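Local coordinates for metallo-beta-lactamase (Serratia marcescens, PDB 6K4X), which hydrolyses the four-membered ring of beta-lactam antibiotics as a zinc-dependent enzyme of subclass B3, at residues 154-159 with 204-209; 169-174 with 240-245; 26-31 with 37-42; 210-215 with 219-224. One frame throughout, in Å; residues are numbered along the deposited sequence.

Contact 1 (154-159 with 204-209)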
loop_
_atom_site.group_PDB
_atom_site.type_symbol
_atom_site.label_atom_id
_atom_site.label_comp_id
_atom_site.label_asym_id
_atom_site.label_seq_id
_atom_site.Cartn_x
_atom_site.Cartn_y
_atom_site.Cartn_z
ATOM N N GLY A 154 -4.737 3.489 -8.164
ATOM C CA GLY A 154 -4.264 3.433 -6.776
ATOM C C GLY A 154 -5.401 3.237 -5.804
ATOM O O GLY A 154 -6.435 3.910 -5.933
ATOM N N ILE A 155 -5.205 2.366 -4.810
ATOM C CA ILE A 155 -6.168 2.121 -3.769
ATOM C C ILE A 155 -5.467 2.231 -2.425
ATOM O O ILE A 155 -4.391 1.655 -2.208
ATOM C CB ILE A 155 -6.828 0.736 -3.899
ATOM C CG1 ILE A 155 -7.596 0.574 -5.214
ATOM C CG2 ILE A 155 -7.716 0.448 -2.695
ATOM C CD1 ILE A 155 -8.873 1.366 -5.328
ATOM N N THR A 156 -6.120 2.942 -1.502
ATOM C CA THR A 156 -5.804 2.976 -0.082
ATOM C C THR A 156 -6.812 2.091 0.652
ATOM O O THR A 156 -8.009 2.163 0.370
ATOM C CB THR A 156 -5.842 4.425 0.409
ATOM O OG1 THR A 156 -4.743 5.136 -0.155
ATOM C CG2 THR A 156 -5.824 4.592 1.902
ATOM N N TRP A 157 -6.332 1.211 1.523
ATOM C CA TRP A 157 -7.137 0.141 2.102
ATOM C C TRP A 157 -7.327 0.407 3.589
ATOM O O TRP A 157 -6.350 0.783 4.267
ATOM C CB TRP A 157 -6.444 -1.203 1.887
ATOM C CG TRP A 157 -6.180 -1.557 0.460
ATOM C CD1 TRP A 157 -5.030 -1.290 -0.217
ATOM C CD2 TRP A 157 -7.054 -2.199 -0.487
ATOM N NE1 TRP A 157 -5.081 -1.778 -1.487
ATOM C CE2 TRP A 157 -6.311 -2.332 -1.683
ATOM C CE3 TRP A 157 -8.354 -2.711 -0.444
ATOM C CZ2 TRP A 157 -6.810 -2.956 -2.814
ATOM C CZ3 TRP A 157 -8.838 -3.347 -1.564
ATOM C CH2 TRP A 157 -8.076 -3.450 -2.722
ATOM N N THR A 158 -8.531 0.180 4.126
ATOM C CA THR A 158 -8.783 0.465 5.538
ATOM C C THR A 158 -9.535 -0.684 6.213
ATOM O O THR A 158 -10.287 -1.430 5.598
ATOM C CB THR A 158 -9.567 1.766 5.727
ATOM O OG1 THR A 158 -10.861 1.655 5.126
ATOM C CG2 THR A 158 -8.843 2.941 5.110
ATOM N N TRP A 159 -9.284 -0.831 7.511
ATOM C CA TRP A 159 -9.935 -1.847 8.296
ATOM C C TRP A 159 -9.860 -1.474 9.768
ATOM O O TRP A 159 -9.285 -0.450 10.133
ATOM C CB TRP A 159 -9.312 -3.212 8.033
ATOM C CG TRP A 159 -7.863 -3.310 8.406
ATOM C CD1 TRP A 159 -7.338 -3.650 9.616
ATOM C CD2 TRP A 159 -6.743 -3.095 7.533
ATOM N NE1 TRP A 159 -5.970 -3.649 9.559
ATOM C CE2 TRP A 159 -5.575 -3.322 8.286
ATOM C CE3 TRP A 159 -6.622 -2.769 6.182
ATOM C CZ2 TRP A 159 -4.311 -3.210 7.720
ATOM C CZ3 TRP A 159 -5.375 -2.654 5.621
ATOM C CH2 TRP A 159 -4.237 -2.887 6.383
ATOM N N GLU A 204 -7.149 12.810 3.730
ATOM C CA GLU A 204 -7.177 13.658 4.930
ATOM C C GLU A 204 -8.550 13.588 5.619
ATOM O O GLU A 204 -8.688 14.141 6.734
ATOM C CB GLU A 204 -6.689 15.079 4.629
ATOM C CG GLU A 204 -7.641 15.917 3.816
ATOM C CD GLU A 204 -6.997 17.101 3.100
ATOM O OE1 GLU A 204 -5.791 17.378 3.312
ATOM O OE2 GLU A 204 -7.718 17.771 2.363
ATOM N N LYS A 205 -9.557 12.946 5.030
ATOM C CA LYS A 205 -10.858 12.734 5.690
ATOM C C LYS A 205 -11.001 11.327 6.285
ATOM O O LYS A 205 -11.970 11.072 7.000
ATOM C CB LYS A 205 -11.986 12.974 4.686
ATOM C CG LYS A 205 -12.179 14.424 4.274
ATOM C CD LYS A 205 -13.228 14.540 3.190
ATOM C CE LYS A 205 -13.261 15.902 2.537
ATOM N NZ LYS A 205 -13.647 16.945 3.513
ATOM N N LEU A 206 -10.090 10.392 5.993
ATOM C CA LEU A 206 -10.239 9.013 6.489
ATOM C C LEU A 206 -10.210 8.992 8.015
ATOM O O LEU A 206 -9.420 9.644 8.650
ATOM C CB LEU A 206 -9.091 8.137 5.982
ATOM C CG LEU A 206 -9.118 7.799 4.495
ATOM C CD1 LEU A 206 -7.856 7.080 4.080
ATOM C CD2 LEU A 206 -10.329 6.967 4.125
ATOM N N SER A 207 -11.029 8.117 8.590
ATOM C CA SER A 207 -10.844 7.642 9.960
ATOM C C SER A 207 -9.501 6.907 10.032
ATOM O O SER A 207 -9.306 5.931 9.331
ATOM C CB SER A 207 -11.988 6.735 10.364
ATOM O OG SER A 207 -13.241 7.396 10.256
ATOM N N CYS A 208 -8.567 7.373 10.864
ATOM C CA CYS A 208 -7.165 6.971 10.693
ATOM C C CYS A 208 -6.372 6.967 12.001
ATOM O O CYS A 208 -5.503 7.843 12.175
ATOM C CB CYS A 208 -6.506 7.960 9.732
ATOM S SG CYS A 208 -4.749 7.694 9.358
ATOM N N ASP A 209 -6.525 5.942 12.837
ATOM C CA ASP A 209 -5.771 5.855 14.069
ATOM C C ASP A 209 -4.333 5.410 13.806
ATOM O O ASP A 209 -3.419 5.924 14.463
ATOM C CB ASP A 209 -6.411 4.886 15.056
ATOM C CG ASP A 209 -7.782 5.337 15.505
ATOM O OD1 ASP A 209 -7.880 6.502 15.972
ATOM O OD2 ASP A 209 -8.723 4.559 15.396
#

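Contact 2 (169-174 with 240-245). With SO4 (sulfate ion), chain H.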
loop_
_atom_site.group_PDB
_atom_site.type_symbol
_atom_site.label_atom_id
_atom_site.label_comp_id
_atom_site.label_asym_id
_atom_site.label_seq_id
_atom_site.Cartn_x
_atom_site.Cartn_y
_atom_site.Cartn_z
ATOM N N ASP A 169 -8.800 2.140 13.922
ATOM C CA ASP A 169 -8.910 2.216 12.489
ATOM C C ASP A 169 -7.514 2.248 11.879
ATOM O O ASP A 169 -6.712 3.151 12.186
ATOM C CB ASP A 169 -9.686 3.464 12.080
ATOM C CG ASP A 169 -11.121 3.384 12.539
ATOM O OD1 ASP A 169 -11.670 2.252 12.634
ATOM O OD2 ASP A 169 -11.659 4.440 12.904
ATOM N N VAL A 170 -7.247 1.267 11.028
ATOM C CA VAL A 170 -5.959 1.104 10.370
ATOM C C VAL A 170 -6.104 1.461 8.898
ATOM O O VAL A 170 -7.080 1.093 8.250
ATOM C CB VAL A 170 -5.461 -0.338 10.519
ATOM C CG1 VAL A 170 -4.078 -0.504 9.923
ATOM C CG2 VAL A 170 -5.486 -0.788 11.966
ATOM N N VAL A 171 -5.132 2.204 8.381
ATOM C CA VAL A 171 -5.097 2.649 6.992
ATOM C C VAL A 171 -3.770 2.212 6.385
ATOM O O VAL A 171 -2.721 2.570 6.920
ATOM C CB VAL A 171 -5.254 4.176 6.895
ATOM C CG1 VAL A 171 -5.161 4.630 5.450
ATOM C CG2 VAL A 171 -6.535 4.663 7.559
ATOM N N PHE A 172 -3.814 1.462 5.285
ATOM C CA PHE A 172 -2.635 1.184 4.474
ATOM C C PHE A 172 -2.660 2.182 3.337
ATOM O O PHE A 172 -3.466 2.085 2.414
ATOM C CB PHE A 172 -2.615 -0.274 4.014
ATOM C CG PHE A 172 -1.281 -0.743 3.499
ATOM C CD1 PHE A 172 -0.725 -0.205 2.356
ATOM C CD2 PHE A 172 -0.569 -1.706 4.172
ATOM C CE1 PHE A 172 0.501 -0.643 1.879
ATOM C CE2 PHE A 172 0.639 -2.153 3.685
ATOM C CZ PHE A 172 1.177 -1.629 2.540
ATOM N N ALA A 173 -1.841 3.220 3.476
ATOM C CA ALA A 173 -1.936 4.409 2.629
ATOM C C ALA A 173 -1.120 4.219 1.347
ATOM O O ALA A 173 0.098 4.029 1.400
ATOM C CB ALA A 173 -1.484 5.611 3.412
ATOM N N ASP A 174 -1.806 4.287 0.211
ATOM C CA ASP A 174 -1.121 4.315 -1.060
ATOM C C ASP A 174 -0.283 5.589 -1.166
ATOM O O ASP A 174 -0.502 6.585 -0.452
ATOM C CB ASP A 174 -2.113 4.259 -2.209
ATOM C CG ASP A 174 -1.473 3.978 -3.555
ATOM O OD1 ASP A 174 -0.355 3.469 -3.566
ATOM O OD2 ASP A 174 -2.174 4.216 -4.571
ATOM N N GLY A 240 -3.633 11.894 13.359
ATOM C CA GLY A 240 -3.359 12.897 12.356
ATOM C C GLY A 240 -2.498 12.383 11.213
ATOM O O GLY A 240 -2.160 13.146 10.309
ATOM N N ALA A 241 -2.132 11.102 11.208
ATOM C CA ALA A 241 -1.129 10.643 10.257
ATOM C C ALA A 241 -1.641 10.698 8.820
ATOM O O ALA A 241 -0.834 11.041 7.938
ATOM C CB ALA A 241 -0.685 9.256 10.609
ATOM N N CYS A 242 -2.901 10.347 8.559
ATOM C CA CYS A 242 -3.381 10.423 7.205
ATOM C C CYS A 242 -3.466 11.884 6.741
ATOM O O CYS A 242 -3.180 12.182 5.581
ATOM C CB CYS A 242 -4.730 9.730 7.080
ATOM S SG CYS A 242 -4.657 7.933 7.260
ATOM N N ARG A 243 -3.854 12.806 7.631
ATOM C CA ARG A 243 -3.841 14.220 7.295
ATOM C C ARG A 243 -2.443 14.659 6.897
ATOM O O ARG A 243 -2.272 15.425 5.945
ATOM C CB ARG A 243 -4.366 15.110 8.430
ATOM C CG ARG A 243 -5.846 14.902 8.726
ATOM C CD ARG A 243 -6.405 15.883 9.752
ATOM N NE ARG A 243 -5.915 15.693 11.106
ATOM C CZ ARG A 243 -6.484 14.924 12.036
ATOM N NH1 ARG A 243 -7.561 14.208 11.759
ATOM N NH2 ARG A 243 -5.950 14.875 13.245
ATOM N N ALA A 244 -1.443 14.148 7.600
ATOM C CA ALA A 244 -0.059 14.518 7.322
ATOM C C ALA A 244 0.427 13.937 5.989
ATOM O O ALA A 244 1.139 14.615 5.239
ATOM C CB ALA A 244 0.863 14.095 8.444
ATOM N N ILE A 245 0.105 12.684 5.696
ATOM C CA ILE A 245 0.476 12.081 4.417
ATOM C C ILE A 245 -0.152 12.883 3.272
ATOM O O ILE A 245 0.518 13.205 2.297
ATOM C CB ILE A 245 0.041 10.607 4.365
ATOM C CG1 ILE A 245 0.812 9.799 5.410
ATOM C CG2 ILE A 245 0.208 10.029 2.960
ATOM C CD1 ILE A 245 0.320 8.388 5.563
HETATM S S SO4 H . -3.237 18.020 12.378
HETATM O O1 SO4 H . -3.309 19.500 12.270
HETATM O O2 SO4 H . -3.563 17.417 11.048
HETATM O O3 SO4 H . -1.854 17.638 12.765
HETATM O O4 SO4 H . -4.172 17.519 13.415
#

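Contact 3 (26-31 with 37-42)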
loop_
_atom_site.group_PDB
_atom_site.type_symbol
_atom_site.label_atom_id
_atom_site.label_comp_id
_atom_site.label_asym_id
_atom_site.label_seq_id
_atom_site.Cartn_x
_atom_site.Cartn_y
_atom_site.Cartn_z
ATOM N N ILE A 26 9.927 -1.470 2.124
ATOM C CA ILE A 26 8.589 -1.416 1.512
ATOM C C ILE A 26 7.608 -2.119 2.436
ATOM O O ILE A 26 7.860 -3.258 2.853
ATOM C CB ILE A 26 8.533 -2.046 0.110
ATOM C CG1 ILE A 26 9.483 -1.359 -0.877
ATOM C CG2 ILE A 26 7.113 -2.040 -0.409
ATOM C CD1 ILE A 26 9.065 0.038 -1.275
ATOM N N SER A 27 6.473 -1.471 2.731
ATOM C CA SER A 27 5.502 -2.063 3.588
ATOM C C SER A 27 4.769 -3.213 2.899
ATOM O O SER A 27 4.417 -3.151 1.738
ATOM C CB SER A 27 4.490 -1.054 4.028
ATOM O OG SER A 27 5.108 -0.035 4.791
ATOM N N ALA A 28 4.464 -4.230 3.705
ATOM C CA ALA A 28 3.467 -5.225 3.395
ATOM C C ALA A 28 2.835 -5.602 4.728
ATOM O O ALA A 28 3.514 -5.620 5.760
ATOM C CB ALA A 28 4.037 -6.433 2.675
ATOM N N VAL A 29 1.530 -5.850 4.716
ATOM C CA VAL A 29 0.816 -6.121 5.939
ATOM C C VAL A 29 0.029 -7.411 5.789
ATOM O O VAL A 29 -0.669 -7.613 4.789
ATOM C CB VAL A 29 -0.096 -4.945 6.321
ATOM C CG1 VAL A 29 -1.199 -5.351 7.284
ATOM C CG2 VAL A 29 0.725 -3.813 6.908
ATOM N N LEU A 30 0.064 -8.237 6.835
ATOM C CA LEU A 30 -0.830 -9.362 6.936
ATOM C C LEU A 30 -1.916 -9.049 7.952
ATOM O O LEU A 30 -1.612 -8.733 9.110
ATOM C CB LEU A 30 -0.054 -10.602 7.356
ATOM C CG LEU A 30 -0.853 -11.895 7.253
ATOM C CD1 LEU A 30 -0.965 -12.362 5.819
ATOM C CD2 LEU A 30 -0.258 -12.975 8.118
ATOM N N LEU A 31 -3.161 -9.148 7.506
ATOM C CA LEU A 31 -4.303 -9.041 8.368
ATOM C C LEU A 31 -4.817 -10.458 8.593
ATOM O O LEU A 31 -5.277 -11.088 7.644
ATOM C CB LEU A 31 -5.363 -8.182 7.692
ATOM C CG LEU A 31 -6.590 -7.875 8.532
ATOM C CD1 LEU A 31 -6.252 -7.061 9.774
ATOM C CD2 LEU A 31 -7.641 -7.152 7.711
ATOM N N HIS A 37 -6.354 -15.211 5.807
ATOM C CA HIS A 37 -5.648 -13.957 5.934
ATOM C C HIS A 37 -5.718 -13.144 4.644
ATOM O O HIS A 37 -5.923 -13.687 3.552
ATOM C CB HIS A 37 -4.172 -14.178 6.280
ATOM C CG HIS A 37 -3.948 -15.286 7.250
ATOM N ND1 HIS A 37 -4.574 -15.327 8.487
ATOM C CD2 HIS A 37 -3.222 -16.414 7.131
ATOM C CE1 HIS A 37 -4.204 -16.439 9.083
ATOM N NE2 HIS A 37 -3.397 -17.128 8.277
ATOM N N ILE A 38 -5.506 -11.833 4.815
ATOM C CA ILE A 38 -5.380 -10.897 3.707
ATOM C C ILE A 38 -3.979 -10.302 3.768
ATOM O O ILE A 38 -3.559 -9.836 4.827
ATOM C CB ILE A 38 -6.467 -9.818 3.788
ATOM C CG1 ILE A 38 -7.852 -10.461 3.657
ATOM C CG2 ILE A 38 -6.232 -8.732 2.746
ATOM C CD1 ILE A 38 -9.009 -9.511 3.859
ATOM N N LEU A 39 -3.280 -10.290 2.630
ATOM C CA LEU A 39 -1.986 -9.644 2.502
ATOM C C LEU A 39 -2.157 -8.362 1.706
ATOM O O LEU A 39 -2.811 -8.387 0.652
ATOM C CB LEU A 39 -1.024 -10.588 1.780
ATOM C CG LEU A 39 0.360 -10.019 1.459
ATOM C CD1 LEU A 39 1.141 -9.732 2.732
ATOM C CD2 LEU A 39 1.128 -10.979 0.574
ATOM N N VAL A 40 -1.564 -7.272 2.192
ATOM C CA VAL A 40 -1.548 -6.024 1.460
ATOM C C VAL A 40 -0.133 -5.791 0.947
ATOM O O VAL A 40 0.805 -5.662 1.752
ATOM C CB VAL A 40 -2.001 -4.836 2.326
ATOM C CG1 VAL A 40 -2.082 -3.579 1.482
ATOM C CG2 VAL A 40 -3.316 -5.144 3.018
ATOM N N ASP A 41 -0.015 -5.817 -0.383
ATOM C CA ASP A 41 1.183 -5.585 -1.188
ATOM C C ASP A 41 2.147 -6.776 -1.129
ATOM O O ASP A 41 2.054 -7.653 -0.273
ATOM C CB ASP A 41 1.860 -4.245 -0.912
ATOM C CG ASP A 41 1.191 -3.104 -1.646
ATOM O OD1 ASP A 41 0.402 -3.364 -2.607
ATOM O OD2 ASP A 41 1.465 -1.949 -1.260
ATOM N N GLY A 42 3.075 -6.799 -2.095
ATOM C CA GLY A 42 4.033 -7.879 -2.239
ATOM C C GLY A 42 5.487 -7.454 -2.126
ATOM O O GLY A 42 6.367 -8.324 -2.109
HETATM O O HOH W 1 3.877 -1.252 -0.302
#

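Contact 4 (210-215 with 219-224). With ZN (zinc ion), chain C; D0U (4-azanyl-2-sulfanyl-benzoic acid), chain E.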
loop_
_atom_site.group_PDB
_atom_site.type_symbol
_atom_site.label_atom_id
_atom_site.label_comp_id
_atom_site.label_asym_id
_atom_site.label_seq_id
_atom_site.Cartn_x
_atom_site.Cartn_y
_atom_site.Cartn_z
ATOM N N ILE A 210 -4.148 4.424 12.935
ATOM C CA ILE A 210 -2.825 3.863 12.632
ATOM C C ILE A 210 -2.674 3.894 11.122
ATOM O O ILE A 210 -3.417 3.187 10.428
ATOM C CB ILE A 210 -2.690 2.423 13.148
ATOM C CG1 ILE A 210 -2.828 2.382 14.670
ATOM C CG2 ILE A 210 -1.387 1.793 12.651
ATOM C CD1 ILE A 210 -2.986 0.974 15.225
ATOM N N ALA A 211 -1.728 4.689 10.624
ATOM C CA ALA A 211 -1.430 4.708 9.192
ATOM C C ALA A 211 -0.138 3.949 8.942
ATOM O O ALA A 211 0.873 4.181 9.616
ATOM C CB ALA A 211 -1.352 6.119 8.666
ATOM N N ILE A 212 -0.190 3.042 7.972
ATOM C CA ILE A 212 0.951 2.323 7.479
ATOM C C ILE A 212 1.120 2.753 6.031
ATOM O O ILE A 212 0.278 2.436 5.195
ATOM C CB ILE A 212 0.761 0.803 7.595
ATOM C CG1 ILE A 212 0.526 0.401 9.051
ATOM C CG2 ILE A 212 1.943 0.078 6.993
ATOM C CD1 ILE A 212 -0.315 -0.833 9.256
ATOM N N ALA A 213 2.152 3.542 5.742
ATOM C CA ALA A 213 2.359 4.055 4.388
ATOM C C ALA A 213 3.110 3.031 3.545
ATOM O O ALA A 213 3.984 2.337 4.051
ATOM C CB ALA A 213 3.104 5.357 4.431
ATOM N N ALA A 214 2.779 2.968 2.255
ATOM C CA ALA A 214 3.375 1.991 1.362
ATOM C C ALA A 214 4.911 2.074 1.402
ATOM O O ALA A 214 5.603 1.046 1.429
ATOM C CB ALA A 214 2.829 2.180 -0.033
ATOM N N HIS A 215 5.461 3.291 1.379
ATOM C CA HIS A 215 6.834 3.539 1.810
ATOM C C HIS A 215 6.810 3.838 3.300
ATOM O O HIS A 215 6.307 4.880 3.718
ATOM C CB HIS A 215 7.459 4.706 1.025
ATOM C CG HIS A 215 7.752 4.340 -0.392
ATOM N ND1 HIS A 215 8.910 3.665 -0.760
ATOM C CD2 HIS A 215 7.017 4.449 -1.522
ATOM C CE1 HIS A 215 8.869 3.395 -2.046
ATOM N NE2 HIS A 215 7.722 3.869 -2.554
ATOM N N ASN A 219 5.297 7.627 7.141
ATOM C CA ASN A 219 4.735 7.877 8.466
ATOM C C ASN A 219 5.702 7.392 9.556
ATOM O O ASN A 219 5.259 6.902 10.608
ATOM C CB ASN A 219 3.339 7.269 8.609
ATOM C CG ASN A 219 2.668 7.660 9.908
ATOM O OD1 ASN A 219 2.872 8.767 10.428
ATOM N ND2 ASN A 219 1.854 6.776 10.468
ATOM N N ASP A 220 6.999 7.536 9.306
ATOM C CA ASP A 220 8.013 7.364 10.347
ATOM C C ASP A 220 7.913 5.991 11.021
ATOM O O ASP A 220 8.131 5.880 12.226
ATOM C CB ASP A 220 7.956 8.509 11.354
ATOM C CG ASP A 220 8.097 9.877 10.709
ATOM O OD1 ASP A 220 8.802 9.996 9.713
ATOM O OD2 ASP A 220 7.497 10.829 11.262
ATOM N N MET A 221 7.713 4.930 10.247
ATOM C CA MET A 221 7.529 3.593 10.841
ATOM C C MET A 221 8.684 3.207 11.763
ATOM O O MET A 221 8.443 2.599 12.801
ATOM C CB MET A 221 7.416 2.560 9.729
ATOM C CG MET A 221 7.328 1.126 10.205
ATOM S SD MET A 221 5.812 0.754 11.128
ATOM C CE MET A 221 4.654 0.683 9.761
ATOM N N TRP A 222 9.914 3.477 11.352
ATOM C CA TRP A 222 11.049 2.930 12.088
ATOM C C TRP A 222 11.293 3.719 13.375
ATOM O O TRP A 222 11.617 3.143 14.403
ATOM C CB TRP A 222 12.271 2.843 11.181
ATOM C CG TRP A 222 11.891 2.135 9.921
ATOM C CD1 TRP A 222 11.949 2.637 8.654
ATOM C CD2 TRP A 222 11.286 0.835 9.816
ATOM N NE1 TRP A 222 11.417 1.743 7.766
ATOM C CE2 TRP A 222 10.991 0.635 8.450
ATOM C CE3 TRP A 222 10.943 -0.164 10.738
ATOM C CZ2 TRP A 222 10.401 -0.547 7.996
ATOM C CZ3 TRP A 222 10.331 -1.314 10.285
ATOM C CH2 TRP A 222 10.066 -1.499 8.925
ATOM N N THR A 223 11.105 5.031 13.340
ATOM C CA THR A 223 11.081 5.810 14.575
ATOM C C THR A 223 9.969 5.320 15.509
ATOM O O THR A 223 10.180 5.194 16.742
ATOM C CB THR A 223 10.919 7.304 14.278
ATOM O OG1 THR A 223 12.035 7.703 13.484
ATOM C CG2 THR A 223 10.847 8.143 15.534
ATOM N N ARG A 224 8.774 5.071 14.963
ATOM C CA ARG A 224 7.663 4.592 15.777
ATOM C C ARG A 224 7.979 3.224 16.377
ATOM O O ARG A 224 7.642 2.956 17.535
ATOM C CB ARG A 224 6.373 4.529 14.958
ATOM C CG ARG A 224 5.838 5.896 14.580
ATOM C CD ARG A 224 4.587 5.760 13.724
ATOM N NE ARG A 224 4.071 7.027 13.249
ATOM C CZ ARG A 224 3.386 7.884 13.982
ATOM N NH1 ARG A 224 3.109 7.599 15.245
ATOM N NH2 ARG A 224 2.943 9.005 13.436
HETATM ZN ZN ZN C . 6.868 3.235 -4.298
HETATM O O2 D0U E . 5.603 5.115 -4.194
HETATM C C7 D0U E . 6.101 6.251 -4.349
HETATM O O1 D0U E . 5.699 7.255 -3.692
HETATM C C3 D0U E . 7.188 6.488 -5.337
HETATM C C2 D0U E . 7.847 7.744 -5.245
HETATM C C4 D0U E . 7.585 5.551 -6.308
HETATM S S1 D0U E . 7.036 3.953 -6.545
HETATM C C5 D0U E . 8.618 5.944 -7.188
HETATM C C6 D0U E . 9.255 7.184 -7.113
HETATM N N1 D0U E . 10.293 7.515 -7.975
HETATM C C1 D0U E . 8.878 8.056 -6.131
HETATM O O HOH W 2 -0.435 6.535 12.641
HETATM O O HOH W 3 4.200 4.047 10.575
#

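Contact 1 (154-159 with 204-209)
Thr156 OG1 has two hydrogen-bond partners, the hydroxyl of Thr147 and the backbone N of Asp174, while the methyl of the same side chain meets Leu206 across the contact. In the alpha-beta/beta-alpha sandwich of the metallo-beta-lactamases, this is where strand 155-163 is covered on its helix-bearing face by the segment that leaves helix 190-205 and leads into strand 210-213. The evidence for a purely apolar junction is direct: no hydrogen bond spans the segments, and only 97 Å² is buried between them. Leu206 supplies the touching atoms. Its CD1 lies 3.9 Å from Thr156 CG2, the two side chains meeting at a slant.

The two threonines reach the leucine by different rotations. Thr156 has CG2 anti to the backbone N with its hydroxyl beside that N (chi1 -69°), which directs OG1 to its two partners and leaves carbon for Leu206. In Thr158 the hydroxyl lies between the backbone N and the carbonyl carbon (chi1 63°), bonded to His145 NE2, and CG2 is beside the N, anti to the carbonyl carbon. Both threonines also touch Val171 of the next strand, and Leu206 touches His145 of strand 140-146, so the leucine covers a patch made by neighbouring strands. Trp157, between the threonines, points from the opposite face, where Ile155 CG2 stands 3.3 Å above the plane of its indole, over the centre. Beyond Thr156 the fit is looser, with Leu206 CD1 and CD2 straddling the methyl of Thr158, each 4.4 Å from Thr158 CG2.

Contact 2 (169-174 with 240-245)
Val171 and Cys242 form the close-fitting part of this contact: the sulfur sits against the whole fork of the valine, 3.8 Å from Val171 CG2 and equally near its CB and CG1. With CG1 anti to the backbone N (chi1 178°), the valine turns both methyls to the sulfur. One helical turn on, Ile245 CD1 packs 3.9 Å from Ala173 CB. The pattern is regular, residues two apart on the strand meeting residues three apart on the helix, and all four are buried.

This is how the long C-terminal helix 241-260 lies on the five-stranded sheet of the alpha-beta/beta-alpha sandwich. The sulfur of Cys242 is also tied to Cys208 by a disulfide, so its position against the strand is fixed covalently as well as by packing. Just past the strand, Asp174 points away from the helix and its OD1 accepts a hydrogen bond from ND1 of His72, a second-shell hold on a zinc ligand.

The outer side of the helix is quite different. Arg243 is exposed and binds a sulfate, probably from the crystallisation liquor. NE gives the shorter bond, 2.9 Å to sulfate O2 with an N-H...O angle of 154°, and NH2 reaches sulfate O4 at 3.2 Å. A bend at chi3 (-69°) turns the guanidinium so that the sulfate sulfur lies at its edge, in its plane.

Contact 3 (26-31 with 37-42)
Val29 and Val40 exchange the first two backbone hydrogen bonds of a beta hairpin, Val29 N to Val40 O at 3.1 Å and Val40 N to Val29 O at 2.8 Å. Leu31 and Ile38 form the second such pair, with Leu31 N to Ile38 O nearly linear at 172°. Between them Leu30 and Leu39 make a non-hydrogen-bonded pair, their CA atoms 4.6 Å apart. The directions of strands 29-31 and 37-40 differ by 160°, as expected for twisted antiparallel neighbours.

Weaker CA-H...O contacts supplement the ladder, the shortest from Ala28 CA to Val40 O at 3.2 Å.

Among apolar contacts, Leu30 has CG anti to its N (chi1 -170°), which brings CD1 back over the partner strand to 3.7 Å from His37 CB. Leu39 CD1 likewise reaches across, meeting Ala28 CB more loosely at 4.4 Å.

Past the ladder the strands part, and Asp41 takes a positive phi. A water bridges the gap, 2.8 Å from Ser27 O and 2.7 Å from Asp41 OD2, an oxygen that also bonds Thr71 OG1. The buried Asp41 O finds no polar partner.

Within the seven-stranded sheet, 37-40 runs beside strand 65-69, and Leu30 and Leu39 pack on Val65. The opposite face carries Val29, Leu31 and Val40 into the sandwich interior, against Trp157 and Trp159 of strand 155-163 and Phe172 of strand 166-173.

Contact 4 (210-215 with 219-224)
The amide of Asn219 points an N-H at Ala211: ND2 donates to Ala211 O at 2.9 Å, the acceptor 4° out of the amide plane although the donor is tilted 32° from the plane of the carbonyl. CG anti to the backbone N carries the amide back to the strand. Arg224 grips the same residue side-on with two nitrogens, NE to its backbone O, in the guanidinium plane, and NH2 to Asn219 OD1 at 3.0 Å. Over one guanidinium face lies a water, which accepts from Ala211 N at 3.0 Å and, more distantly, from Asn219 ND2. One face of the Trp222 indole receives Met221 CG, offset toward the rim. The methionine bends at chi2 and chi3, and its CE reaches Ile212 CG2 at 3.9 Å.

At the end of segment 210-215, the His215 ring has oxygen O2 of the inhibitor 4-amino-2-sulfanylbenzoic acid at its edge, in plane. NE2 binds zinc at 2.0 Å, and the inhibitor joins the same ion through O2 at 2.3 Å and S1 at 2.4 Å. With Asp76 and His77 completing the protein ligands, this is the second zinc site of a subclass B3 metallo-beta-lactamase, presented from the loop that follows a sheet strand.

How the contacts relate
Contacts 1, 2 and 4 gather on the five-stranded sheet, whereas contact 3 belongs to the facing one. The centres of contacts 1 and 2 are about 6 Å apart, and their strands pair, with Trp159 O 2.8 Å from Val170 N. Contacts 2 and 4, with centres about 9 Å apart, share strand pairing, for instance Val171 O to Ile212 N at 2.8 Å. Contact 3 meets contact 2 where Val40 CG1 packs 3.6 Å from Phe172 CG, and contact 4 where Ser27 OG bonds Ala213 O at 2.7 Å. Contact 4 supplies a zinc ligand itself; the nearest side-chain atom to zinc is about 8 Å away for Asp41 and about 12 Å for Thr156.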